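Local coordinates for protein cellulase (Bacteroides salanitronis, PDB 6WQY) that probably hydrolyses internal beta-1,4 linkages of cellulose as a broad-specificity endoglucanase, through its glycoside hydrolase family 5 catalytic domain, at residues Q127-I132 and A147-M152; A206-G211 and P238-D243; G282-V287 and R324-E329; C312-R315 and S320-F323. One frame throughout, in Å; residues are numbered along the deposited sequence.

All four contacts lie in the catalytic TIM barrel, one part of the longer protein, each using a helix outside its eight parallel strands. Contacts 1 and 2, centres about 19 Å apart, touch through Ala150 O and Ala206 CB at 3.9 Å. Contacts 3 and 4, centres about 11 Å apart, share helix 318-337, and Arg324 NE lies 2.9 Å from Cys312 O, a probable hydrogen bond. The two pairs lie on opposite sides of the chain's centre, contacts 1 and 3 about 36 Å apart between centres. In contact 1 the side chain of Trp129 lies about 8 Å from a bound magnesium ion, that of Met152 about 12 Å from that of Glu95, a magnesium-binding residue without its ion here.

Contact 1. Residues Q127-I132 and A147-M152; sequences QYWLDI and AQLAAM
Trp129 lays its indole against the side-chain amide of Gln148; of the 223 Å² buried between the segments these residues give 101 and 53 Å². The ring and amide planes are 11° apart, so the amide lies nearly flat over one face; Gln148 CD comes to 3.3 Å from Trp129 CD2. Gln148 NE2 sits 3.2 Å above the ring plane, over its centre. With CG anti to the backbone N (chi1 -179°) and the chain extended beyond it, Gln148 reaches along the indole face. Its CG adds a CH-pi contact, 3.7 Å from the centroid of the Trp129 six-membered ring.

The opposite indole face is covered from within the loop by Leu130 CB. This loop follows barrel strand 114-118, while Gln148 belongs to helix 139-159, so the stack joins a loop beyond the third barrel strand to the next long helix of the TIM barrel.

Sulfur contacts form a second group. Met152 SD approaches Trp129 CZ2 to 3.5 Å in an oblique Met-aromatic contact, and also receives a weak hydrogen bond from Gln148 NE2, 3.7 Å long. The helix backbone adds Leu149 N, 4.0 Å from Trp129 CZ3. The indole N-H is used elsewhere: Trp129 NE1 is hydrogen-bonded to Asp122 OD2, while Gln148 NE2, another donor, stays 3.5 Å from Trp129 NE1 without bonding.

Contact 2. Residues A206-G211 and P238-D243; sequences AVRATG and PQDVVD
Arg208 and Val241 mark the nearest backbone approach, their CA atoms 7.6 Å apart, where the C-terminal part of helix 191-209 faces the loop that precedes barrel strand 246-251. That loop has no regular structure, and side chains make the connection.

Arg208 bends at chi2 (-53°), which swings its guanidinium round to meet Asp240 side-on. Arg208 NE donates to Asp240 OD1 at 2.8 Å, and Arg208 NH2 donates to Asp240 OD2, also at 2.8 Å. Both bonds are fairly straight and both oxygens use their syn lone pairs. The guanidinium and carboxylate planes differ by only 6°, the geometry of a bidentate salt bridge. Asp240 OD1 takes a further, bent hydrogen bond from Val241 N at 2.8 Å, on its anti side but tilted 35° out of the carboxylate plane. Around this pair, Val242 CG1 lies over one guanidinium face, 3.9 Å from Arg208 NH2, and Val241 CG2 packs 4.0 Å from Arg208 CG.

Beyond the contact, Arg208 NH1 donates to the carbonyl oxygens of Asn214 and Arg217. The buried guanidinium is therefore held by an acid on one edge and by backbone carbonyls elsewhere, a setting that probably keeps Asp240 ionised and fixes the rotation of both flat groups.

Contact 3. Residues G282-V287 and R324-E329; sequences GDEDNV and RLYYLE
Glu284 and Tyr326 form the hydrogen bond that joins segments 282-287 and 324-329, which lie on helices 284-299 and 318-337. Tyr326 OH donates to Glu284 OE2 at 2.6 Å, using the anti lone pair of that oxygen. The carboxylate oxygen lies at the edge of the phenol ring, in its plane, while the carboxylate as a whole is turned 57° from the ring. The two side chains cross at about a right angle. Glu284 bends at chi2 (87°), which brings its carboxylate to the phenol, though its CB does not point at the other helix. Glu284 CG lies 3.4 Å from the hydroxyl oxygen Tyr326 OH.

A second hydrogen bond to the same oxygen comes from the backbone: His271 N also donates to Glu284 OE2. A glutamine here would probably weaken this arrangement, since the lost negative charge would leave the phenol and the His271 amide facing a weaker acceptor, or an amide N-H if the group turned over.

The segments bury only 125 Å² in all, and the nearest CA atoms, those of Glu284 and Tyr327, are 8.5 Å apart. Further along helix 318-337, Tyr330 packs against Glu284 and Val287, and Trp269 meets the rings of both Tyr326 and Tyr327, edge-to-face with the latter.

A phenol O-H and a backbone N-H thus converge on one oxygen of a buried acid. Together they are likely to stabilise its anionic form, joining neighbouring outer helices and a loop at one point.

Contact 4. Residues C312-R315 and S320-F323; sequences CVHR and SESF
His314 and Glu321 meet with their flat groups almost perpendicular, ring and carboxylate planes 87° apart. The carboxylate oxygen lies at the imidazole edge, in the ring plane, and His314 ND1 donates to Glu321 OE2 at 2.8 Å, a His-carboxylate hydrogen bond. Seen from the acid, the donor comes from above the carboxylate plane. The other oxygen turns to the loop backbone: Arg315 N donates to Glu321 OE1 at 2.7 Å, with an N-H...O angle of 164°, and it too meets the acid from outside the carboxylate plane. Glu321 reaches both donors by bending at chi2 (69°).

Arg315 packs its aliphatic base on the helix, with CB 3.7 Å from Ser320 CB, then leads its guanidinium away to the carbonyls of Tyr266 and Tyr258; Arg315 NH1 also bonds Val313 O at 3.1 Å. Glu321 OE2 forms a salt bridge with Arg324 and accepts from Asn370.

Putting an alanine at Glu321 would probably leave His314 ND1 and Arg315 N without the carboxylate that accepts from both, and Arg324 without its salt-bridge partner.

A glutamate in the first turn of helix 318-337 thus bonds back to the segment following strand 305-310, closing a short strand-to-helix connection of the beta/alpha barrel.

Contact 1. Residues Q127-I132 and A147-M152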
loop_
_atom_site.group_PDB
_atom_site.type_symbol
_atom_site.label_atom_id
_atom_site.label_comp_id
_atom_site.label_asym_id
_atom_site.label_seq_id
_atom_site.Cartn_x
_atom_site.Cartn_y
_atom_site.Cartn_z
ATOM N N GLN A 127 -13.575 11.944 5.928
ATOM C CA GLN A 127 -14.302 12.308 7.143
ATOM C C GLN A 127 -13.425 12.947 8.210
ATOM O O GLN A 127 -13.970 13.406 9.229
ATOM C CB GLN A 127 -15.098 11.114 7.691
ATOM C CG GLN A 127 -14.271 10.050 8.375
ATOM C CD GLN A 127 -15.116 8.840 8.787
ATOM O OE1 GLN A 127 -15.198 7.846 8.062
ATOM N NE2 GLN A 127 -15.744 8.927 9.949
ATOM N N TYR A 128 -12.115 13.037 7.996
ATOM C CA TYR A 128 -11.200 13.683 8.936
ATOM C C TYR A 128 -10.505 14.859 8.243
ATOM O O TYR A 128 -11.041 15.421 7.281
ATOM C CB TYR A 128 -10.208 12.663 9.509
ATOM C CG TYR A 128 -10.874 11.433 10.092
ATOM C CD1 TYR A 128 -11.634 11.513 11.250
ATOM C CD2 TYR A 128 -10.737 10.197 9.495
ATOM C CE1 TYR A 128 -12.242 10.385 11.787
ATOM C CE2 TYR A 128 -11.331 9.072 10.026
ATOM C CZ TYR A 128 -12.081 9.176 11.165
ATOM O OH TYR A 128 -12.683 8.047 11.688
ATOM N N TRP A 129 -9.316 15.258 8.704
ATOM C CA TRP A 129 -8.707 16.484 8.189
ATOM C C TRP A 129 -8.364 16.383 6.706
ATOM O O TRP A 129 -8.380 17.396 5.995
ATOM C CB TRP A 129 -7.441 16.853 8.980
ATOM C CG TRP A 129 -6.297 15.885 8.837
ATOM C CD1 TRP A 129 -6.035 14.805 9.628
ATOM C CD2 TRP A 129 -5.254 15.914 7.848
ATOM N NE1 TRP A 129 -4.911 14.160 9.194
ATOM C CE2 TRP A 129 -4.400 14.819 8.110
ATOM C CE3 TRP A 129 -4.945 16.763 6.778
ATOM C CZ2 TRP A 129 -3.284 14.545 7.337
ATOM C CZ3 TRP A 129 -3.829 16.495 6.016
ATOM C CH2 TRP A 129 -3.008 15.386 6.296
ATOM N N LEU A 130 -8.007 15.201 6.232
ATOM C CA LEU A 130 -7.554 14.994 4.858
ATOM C C LEU A 130 -8.823 14.806 4.041
ATOM O O LEU A 130 -9.304 13.686 3.870
ATOM C CB LEU A 130 -6.602 13.809 4.857
ATOM C CG LEU A 130 -5.882 13.454 3.568
ATOM C CD1 LEU A 130 -5.148 14.614 2.945
ATOM C CD2 LEU A 130 -4.919 12.317 3.877
ATOM N N ASP A 131 -9.391 15.924 3.560
ATOM C CA ASP A 131 -10.793 16.024 3.126
ATOM C C ASP A 131 -10.893 16.523 1.687
ATOM O O ASP A 131 -10.987 17.725 1.431
ATOM C CB ASP A 131 -11.485 16.992 4.109
ATOM C CG ASP A 131 -12.925 17.281 3.760
ATOM O OD1 ASP A 131 -13.510 16.676 2.843
ATOM O OD2 ASP A 131 -13.494 18.204 4.425
ATOM N N ILE A 132 -10.892 15.576 0.744
ATOM C CA ILE A 132 -10.911 15.909 -0.681
ATOM C C ILE A 132 -12.229 16.551 -1.085
ATOM O O ILE A 132 -12.260 17.416 -1.969
ATOM C CB ILE A 132 -10.595 14.657 -1.523
ATOM C CG1 ILE A 132 -10.419 14.986 -3.009
ATOM C CG2 ILE A 132 -11.690 13.599 -1.361
ATOM C CD1 ILE A 132 -9.130 15.706 -3.333
ATOM N N ALA A 147 -1.261 22.490 3.956
ATOM C CA ALA A 147 -0.357 22.924 5.015
ATOM C C ALA A 147 -0.086 21.787 5.993
ATOM O O ALA A 147 1.050 21.583 6.431
ATOM C CB ALA A 147 -0.946 24.120 5.758
ATOM N N GLN A 148 -1.129 21.038 6.352
ATOM C CA GLN A 148 -0.956 19.914 7.269
ATOM C C GLN A 148 -0.143 18.793 6.621
ATOM O O GLN A 148 0.750 18.212 7.258
ATOM C CB GLN A 148 -2.318 19.418 7.754
ATOM C CG GLN A 148 -2.190 18.273 8.734
ATOM C CD GLN A 148 -3.414 18.034 9.579
ATOM O OE1 GLN A 148 -4.386 18.776 9.525
ATOM N NE2 GLN A 148 -3.358 16.997 10.399
ATOM N N LEU A 149 -0.436 18.484 5.355
ATOM C CA LEU A 149 0.312 17.456 4.639
ATOM C C LEU A 149 1.796 17.806 4.574
ATOM O O LEU A 149 2.660 16.950 4.810
ATOM C CB LEU A 149 -0.283 17.307 3.240
ATOM C CG LEU A 149 0.191 16.148 2.378
ATOM C CD1 LEU A 149 -0.266 14.815 2.936
ATOM C CD2 LEU A 149 -0.336 16.349 0.966
ATOM N N ALA A 150 2.114 19.058 4.254
ATOM C CA ALA A 150 3.507 19.467 4.142
ATOM C C ALA A 150 4.182 19.454 5.509
ATOM O O ALA A 150 5.334 19.016 5.637
ATOM C CB ALA A 150 3.588 20.860 3.513
ATOM N N ALA A 151 3.494 19.932 6.546
ATOM C CA ALA A 151 4.106 19.991 7.872
ATOM C C ALA A 151 4.341 18.587 8.422
ATOM O O ALA A 151 5.395 18.311 9.005
ATOM C CB ALA A 151 3.234 20.797 8.829
ATOM N N MET A 152 3.372 17.690 8.261
ATOM C CA MET A 152 3.549 16.321 8.725
ATOM C C MET A 152 4.675 15.635 7.978
ATOM O O MET A 152 5.549 15.016 8.592
ATOM C CB MET A 152 2.243 15.540 8.584
ATOM C CG MET A 152 1.164 15.955 9.580
ATOM S SD MET A 152 -0.392 15.101 9.309
ATOM C CE MET A 152 0.046 13.409 9.698
#

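Contact 2. Residues A206-G211 and P238-D243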
loop_
_atom_site.group_PDB
_atom_site.type_symbol
_atom_site.label_atom_id
_atom_site.label_comp_id
_atom_site.label_asym_id
_atom_site.label_seq_id
_atom_site.Cartn_x
_atom_site.Cartn_y
_atom_site.Cartn_z
ATOM N N ALA A 206 7.654 18.717 -0.283
ATOM C CA ALA A 206 8.006 18.809 1.126
ATOM C C ALA A 206 9.098 17.812 1.488
ATOM O O ALA A 206 10.018 18.141 2.241
ATOM C CB ALA A 206 6.767 18.598 1.999
ATOM N N VAL A 207 9.008 16.583 0.973
ATOM C CA VAL A 207 10.038 15.586 1.248
ATOM C C VAL A 207 11.370 16.028 0.656
ATOM O O VAL A 207 12.408 16.002 1.327
ATOM C CB VAL A 207 9.606 14.204 0.720
ATOM C CG1 VAL A 207 10.767 13.206 0.831
ATOM C CG2 VAL A 207 8.377 13.693 1.473
ATOM N N ARG A 208 11.362 16.437 -0.616
ATOM C CA ARG A 208 12.613 16.797 -1.272
ATOM C C ARG A 208 13.273 17.995 -0.600
ATOM O O ARG A 208 14.502 18.071 -0.551
ATOM C CB ARG A 208 12.396 17.083 -2.759
ATOM C CG ARG A 208 11.855 15.925 -3.570
ATOM C CD ARG A 208 12.659 14.651 -3.435
ATOM N NE ARG A 208 12.162 13.640 -4.372
ATOM C CZ ARG A 208 12.219 12.329 -4.178
ATOM N NH1 ARG A 208 12.723 11.835 -3.060
ATOM N NH2 ARG A 208 11.745 11.500 -5.094
ATOM N N ALA A 209 12.481 18.934 -0.075
ATOM C CA ALA A 209 13.037 20.137 0.526
ATOM C C ALA A 209 13.868 19.831 1.759
ATOM O O ALA A 209 14.716 20.648 2.139
ATOM C CB ALA A 209 11.919 21.102 0.898
ATOM N N THR A 210 13.665 18.673 2.390
ATOM C CA THR A 210 14.463 18.335 3.562
ATOM C C THR A 210 15.878 17.899 3.198
ATOM O O THR A 210 16.724 17.804 4.086
ATOM C CB THR A 210 13.787 17.263 4.427
ATOM O OG1 THR A 210 13.761 16.006 3.737
ATOM C CG2 THR A 210 12.383 17.683 4.835
ATOM N N GLY A 211 16.151 17.631 1.924
ATOM C CA GLY A 211 17.514 17.402 1.487
ATOM C C GLY A 211 18.059 16.042 1.885
ATOM O O GLY A 211 17.344 15.127 2.308
ATOM N N PRO A 238 3.808 13.757 -10.437
ATOM C CA PRO A 238 4.362 15.030 -9.970
ATOM C C PRO A 238 5.692 15.330 -10.631
ATOM O O PRO A 238 6.429 14.417 -11.039
ATOM C CB PRO A 238 4.561 14.809 -8.467
ATOM C CG PRO A 238 3.539 13.773 -8.118
ATOM C CD PRO A 238 3.502 12.848 -9.311
ATOM N N GLN A 239 6.012 16.621 -10.698
ATOM C CA GLN A 239 7.366 17.049 -11.026
ATOM C C GLN A 239 8.302 16.712 -9.874
ATOM O O GLN A 239 7.911 16.712 -8.707
ATOM C CB GLN A 239 7.381 18.555 -11.247
ATOM C CG GLN A 239 6.467 19.027 -12.359
ATOM C CD GLN A 239 6.814 18.412 -13.695
ATOM O OE1 GLN A 239 7.910 18.613 -14.221
ATOM N NE2 GLN A 239 5.880 17.653 -14.254
ATOM N N ASP A 240 9.552 16.412 -10.201
ATOM C CA ASP A 240 10.527 16.005 -9.200
ATOM C C ASP A 240 11.889 16.565 -9.575
ATOM O O ASP A 240 12.130 16.960 -10.716
ATOM C CB ASP A 240 10.544 14.472 -9.080
ATOM C CG ASP A 240 11.038 13.970 -7.732
ATOM O OD1 ASP A 240 11.489 14.789 -6.890
ATOM O OD2 ASP A 240 10.967 12.737 -7.537
ATOM N N VAL A 241 12.765 16.635 -8.569
ATOM C CA VAL A 241 14.124 17.142 -8.746
ATOM C C VAL A 241 15.115 16.059 -9.151
ATOM O O VAL A 241 16.283 16.369 -9.432
ATOM C CB VAL A 241 14.634 17.789 -7.440
ATOM C CG1 VAL A 241 13.738 18.952 -7.041
ATOM C CG2 VAL A 241 14.699 16.758 -6.313
ATOM N N VAL A 242 14.698 14.803 -9.155
ATOM C CA VAL A 242 15.488 13.646 -9.536
ATOM C C VAL A 242 14.579 12.815 -10.425
ATOM O O VAL A 242 13.356 12.932 -10.369
ATOM C CB VAL A 242 15.917 12.864 -8.275
ATOM C CG1 VAL A 242 14.690 12.470 -7.444
ATOM C CG2 VAL A 242 16.747 11.648 -8.640
ATOM N N ASP A 243 15.175 11.991 -11.275
ATOM C CA ASP A 243 14.380 11.136 -12.143
ATOM C C ASP A 243 14.140 9.772 -11.503
ATOM O O ASP A 243 14.943 9.275 -10.710
ATOM C CB ASP A 243 15.038 10.961 -13.511
ATOM C CG ASP A 243 15.119 12.267 -14.297
ATOM O OD1 ASP A 243 14.300 13.171 -14.042
ATOM O OD2 ASP A 243 16.002 12.373 -15.171
#

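Contact 3. Residues G282-V287 and R324-E329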
loop_
_atom_site.group_PDB
_atom_site.type_symbol
_atom_site.label_atom_id
_atom_site.label_comp_id
_atom_site.label_asym_id
_atom_site.label_seq_id
_atom_site.Cartn_x
_atom_site.Cartn_y
_atom_site.Cartn_z
ATOM N N GLY A 282 -14.765 -10.494 -12.694
ATOM C CA GLY A 282 -13.491 -10.395 -12.006
ATOM C C GLY A 282 -12.594 -11.610 -12.068
ATOM O O GLY A 282 -11.769 -11.799 -11.167
ATOM N N ASP A 283 -12.730 -12.435 -13.102
ATOM C CA ASP A 283 -11.895 -13.626 -13.262
ATOM C C ASP A 283 -10.562 -13.288 -13.914
ATOM O O ASP A 283 -10.123 -12.132 -13.861
ATOM C CB ASP A 283 -12.714 -14.709 -13.972
ATOM C CG ASP A 283 -13.883 -15.172 -13.113
ATOM O OD1 ASP A 283 -13.653 -15.543 -11.946
ATOM O OD2 ASP A 283 -15.030 -15.155 -13.617
ATOM N N GLU A 284 -9.893 -14.288 -14.483
ATOM C CA GLU A 284 -8.513 -14.120 -14.923
ATOM C C GLU A 284 -8.344 -12.963 -15.894
ATOM O O GLU A 284 -7.336 -12.243 -15.837
ATOM C CB GLU A 284 -8.030 -15.411 -15.598
ATOM C CG GLU A 284 -7.872 -16.619 -14.674
ATOM C CD GLU A 284 -9.135 -17.443 -14.467
ATOM O OE1 GLU A 284 -10.262 -16.950 -14.724
ATOM O OE2 GLU A 284 -8.990 -18.630 -14.046
ATOM N N ASP A 285 -9.303 -12.794 -16.815
ATOM C CA ASP A 285 -9.200 -11.747 -17.823
ATOM C C ASP A 285 -9.285 -10.357 -17.208
ATOM O O ASP A 285 -8.769 -9.391 -17.790
ATOM C CB ASP A 285 -10.284 -11.929 -18.885
ATOM C CG ASP A 285 -11.684 -11.947 -18.300
ATOM O OD1 ASP A 285 -11.913 -12.687 -17.321
ATOM O OD2 ASP A 285 -12.559 -11.225 -18.826
ATOM N N ASN A 286 -9.946 -10.215 -16.055
ATOM C CA ASN A 286 -9.937 -8.932 -15.365
ATOM C C ASN A 286 -8.567 -8.640 -14.762
ATOM O O ASN A 286 -8.106 -7.490 -14.779
ATOM C CB ASN A 286 -11.016 -8.869 -14.289
ATOM C CG ASN A 286 -11.089 -7.503 -13.642
ATOM O OD1 ASN A 286 -11.495 -6.527 -14.291
ATOM N ND2 ASN A 286 -10.683 -7.410 -12.386
ATOM N N VAL A 287 -7.909 -9.655 -14.201
ATOM C CA VAL A 287 -6.577 -9.445 -13.649
ATOM C C VAL A 287 -5.630 -8.943 -14.730
ATOM O O VAL A 287 -4.963 -7.908 -14.583
ATOM C CB VAL A 287 -6.042 -10.740 -13.014
ATOM C CG1 VAL A 287 -4.638 -10.498 -12.460
ATOM C CG2 VAL A 287 -6.960 -11.261 -11.933
ATOM N N ARG A 324 -8.630 -20.098 -3.450
ATOM C CA ARG A 324 -7.939 -18.943 -2.889
ATOM C C ARG A 324 -6.459 -18.962 -3.252
ATOM O O ARG A 324 -5.880 -17.936 -3.633
ATOM C CB ARG A 324 -8.094 -18.924 -1.369
ATOM C CG ARG A 324 -7.332 -17.790 -0.713
ATOM C CD ARG A 324 -6.795 -18.155 0.637
ATOM N NE ARG A 324 -6.217 -17.009 1.329
ATOM C CZ ARG A 324 -5.628 -17.087 2.519
ATOM N NH1 ARG A 324 -5.511 -18.248 3.137
ATOM N NH2 ARG A 324 -5.150 -15.988 3.082
ATOM N N LEU A 325 -5.815 -20.123 -3.120
ATOM C CA LEU A 325 -4.400 -20.214 -3.458
ATOM C C LEU A 325 -4.188 -19.988 -4.943
ATOM O O LEU A 325 -3.226 -19.333 -5.346
ATOM C CB LEU A 325 -3.806 -21.539 -2.997
ATOM C CG LEU A 325 -3.431 -21.560 -1.522
ATOM C CD1 LEU A 325 -4.634 -21.511 -0.602
ATOM C CD2 LEU A 325 -2.571 -22.777 -1.203
ATOM N N TYR A 326 -5.080 -20.531 -5.780
ATOM C CA TYR A 326 -5.008 -20.269 -7.214
ATOM C C TYR A 326 -5.130 -18.776 -7.508
ATOM O O TYR A 326 -4.328 -18.225 -8.267
ATOM C CB TYR A 326 -6.071 -21.089 -7.960
ATOM C CG TYR A 326 -6.224 -20.677 -9.407
ATOM C CD1 TYR A 326 -5.140 -20.690 -10.275
ATOM C CD2 TYR A 326 -7.444 -20.249 -9.899
ATOM C CE1 TYR A 326 -5.269 -20.290 -11.586
ATOM C CE2 TYR A 326 -7.588 -19.840 -11.208
ATOM C CZ TYR A 326 -6.491 -19.863 -12.049
ATOM O OH TYR A 326 -6.607 -19.467 -13.366
ATOM N N TYR A 327 -6.122 -18.114 -6.915
ATOM C CA TYR A 327 -6.281 -16.675 -7.098
ATOM C C TYR A 327 -5.001 -15.929 -6.737
ATOM O O TYR A 327 -4.512 -15.090 -7.507
ATOM C CB TYR A 327 -7.458 -16.170 -6.240
ATOM C CG TYR A 327 -7.608 -14.665 -6.275
ATOM C CD1 TYR A 327 -8.364 -14.048 -7.266
ATOM C CD2 TYR A 327 -6.972 -13.864 -5.348
ATOM C CE1 TYR A 327 -8.483 -12.670 -7.326
ATOM C CE2 TYR A 327 -7.091 -12.485 -5.400
ATOM C CZ TYR A 327 -7.835 -11.898 -6.383
ATOM O OH TYR A 327 -7.915 -10.517 -6.410
ATOM N N LEU A 328 -4.443 -16.198 -5.554
ATOM C CA LEU A 328 -3.260 -15.468 -5.115
ATOM C C LEU A 328 -2.067 -15.754 -6.001
ATOM O O LEU A 328 -1.295 -14.843 -6.326
ATOM C CB LEU A 328 -2.963 -15.802 -3.654
ATOM C CG LEU A 328 -3.974 -15.255 -2.644
ATOM C CD1 LEU A 328 -3.679 -15.796 -1.269
ATOM C CD2 LEU A 328 -3.948 -13.731 -2.610
ATOM N N GLU A 329 -1.897 -17.012 -6.409
ATOM C CA GLU A 329 -0.808 -17.360 -7.314
ATOM C C GLU A 329 -0.993 -16.663 -8.655
ATOM O O GLU A 329 -0.038 -16.103 -9.217
ATOM C CB GLU A 329 -0.726 -18.884 -7.481
ATOM C CG GLU A 329 0.579 -19.371 -8.089
ATOM C CD GLU A 329 0.739 -20.889 -8.099
ATOM O OE1 GLU A 329 -0.130 -21.647 -7.638
ATOM O OE2 GLU A 329 1.773 -21.347 -8.655
#

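Contact 4. Residues C312-R315 and S320-F323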
loop_
_atom_site.group_PDB
_atom_site.type_symbol
_atom_site.label_atom_id
_atom_site.label_comp_id
_atom_site.label_asym_id
_atom_site.label_seq_id
_atom_site.Cartn_x
_atom_site.Cartn_y
_atom_site.Cartn_z
ATOM N N CYS A 312 -6.618 -12.135 -0.464
ATOM C CA CYS A 312 -7.829 -12.943 -0.481
ATOM C C CYS A 312 -7.902 -13.662 0.855
ATOM O O CYS A 312 -6.894 -14.220 1.300
ATOM C CB CYS A 312 -7.773 -13.972 -1.625
ATOM S SG CYS A 312 -9.276 -14.902 -1.881
ATOM N N VAL A 313 -9.088 -13.676 1.475
ATOM C CA VAL A 313 -9.235 -14.268 2.798
ATOM C C VAL A 313 -9.235 -15.797 2.731
ATOM O O VAL A 313 -9.559 -16.427 1.720
ATOM C CB VAL A 313 -10.476 -13.748 3.548
ATOM C CG1 VAL A 313 -10.376 -12.250 3.766
ATOM C CG2 VAL A 313 -11.770 -14.131 2.829
ATOM N N HIS A 314 -8.877 -16.394 3.859
ATOM C CA HIS A 314 -8.807 -17.835 4.065
ATOM C C HIS A 314 -10.185 -18.475 4.078
ATOM O O HIS A 314 -11.162 -17.908 4.576
ATOM C CB HIS A 314 -8.107 -18.077 5.407
ATOM C CG HIS A 314 -8.060 -19.498 5.871
ATOM N ND1 HIS A 314 -7.358 -20.490 5.217
ATOM C CD2 HIS A 314 -8.571 -20.074 6.983
ATOM C CE1 HIS A 314 -7.465 -21.620 5.895
ATOM N NE2 HIS A 314 -8.195 -21.395 6.973
ATOM N N ARG A 315 -10.241 -19.688 3.539
ATOM C CA ARG A 315 -11.403 -20.560 3.651
ATOM C C ARG A 315 -11.001 -21.831 4.395
ATOM O O ARG A 315 -9.986 -22.452 4.067
ATOM C CB ARG A 315 -11.963 -20.925 2.274
ATOM C CG ARG A 315 -12.982 -19.920 1.728
ATOM C CD ARG A 315 -12.387 -18.603 1.252
ATOM N NE ARG A 315 -13.421 -17.843 0.557
ATOM C CZ ARG A 315 -13.221 -16.696 -0.081
ATOM N NH1 ARG A 315 -12.023 -16.120 -0.092
ATOM N NH2 ARG A 315 -14.242 -16.110 -0.694
ATOM N N SER A 320 -12.674 -24.980 -1.273
ATOM C CA SER A 320 -12.672 -23.530 -1.434
ATOM C C SER A 320 -11.264 -22.953 -1.303
ATOM O O SER A 320 -10.891 -22.036 -2.048
ATOM C CB SER A 320 -13.605 -22.899 -0.402
ATOM O OG SER A 320 -14.924 -23.406 -0.538
ATOM N N GLU A 321 -10.464 -23.473 -0.360
ATOM C CA GLU A 321 -9.126 -22.918 -0.157
ATOM C C GLU A 321 -8.254 -23.103 -1.397
ATOM O O GLU A 321 -7.394 -22.264 -1.685
ATOM C CB GLU A 321 -8.491 -23.526 1.092
ATOM C CG GLU A 321 -7.180 -22.869 1.524
ATOM C CD GLU A 321 -7.329 -21.446 2.055
ATOM O OE1 GLU A 321 -8.386 -20.800 1.861
ATOM O OE2 GLU A 321 -6.346 -20.939 2.658
ATOM N N SER A 322 -8.454 -24.193 -2.141
ATOM C CA SER A 322 -7.712 -24.383 -3.380
ATOM C C SER A 322 -7.885 -23.183 -4.303
ATOM O O SER A 322 -6.922 -22.709 -4.912
ATOM C CB SER A 322 -8.194 -25.649 -4.090
ATOM O OG SER A 322 -8.191 -26.761 -3.217
ATOM N N PHE A 323 -9.117 -22.685 -4.423
ATOM C CA PHE A 323 -9.384 -21.538 -5.279
ATOM C C PHE A 323 -8.699 -20.279 -4.774
ATOM O O PHE A 323 -8.257 -19.453 -5.580
ATOM C CB PHE A 323 -10.891 -21.322 -5.397
ATOM C CG PHE A 323 -11.583 -22.348 -6.242
ATOM C CD1 PHE A 323 -11.663 -22.191 -7.619
ATOM C CD2 PHE A 323 -12.133 -23.471 -5.665
ATOM C CE1 PHE A 323 -12.293 -23.122 -8.399
ATOM C CE2 PHE A 323 -12.765 -24.417 -6.448
ATOM C CZ PHE A 323 -12.840 -24.234 -7.816
#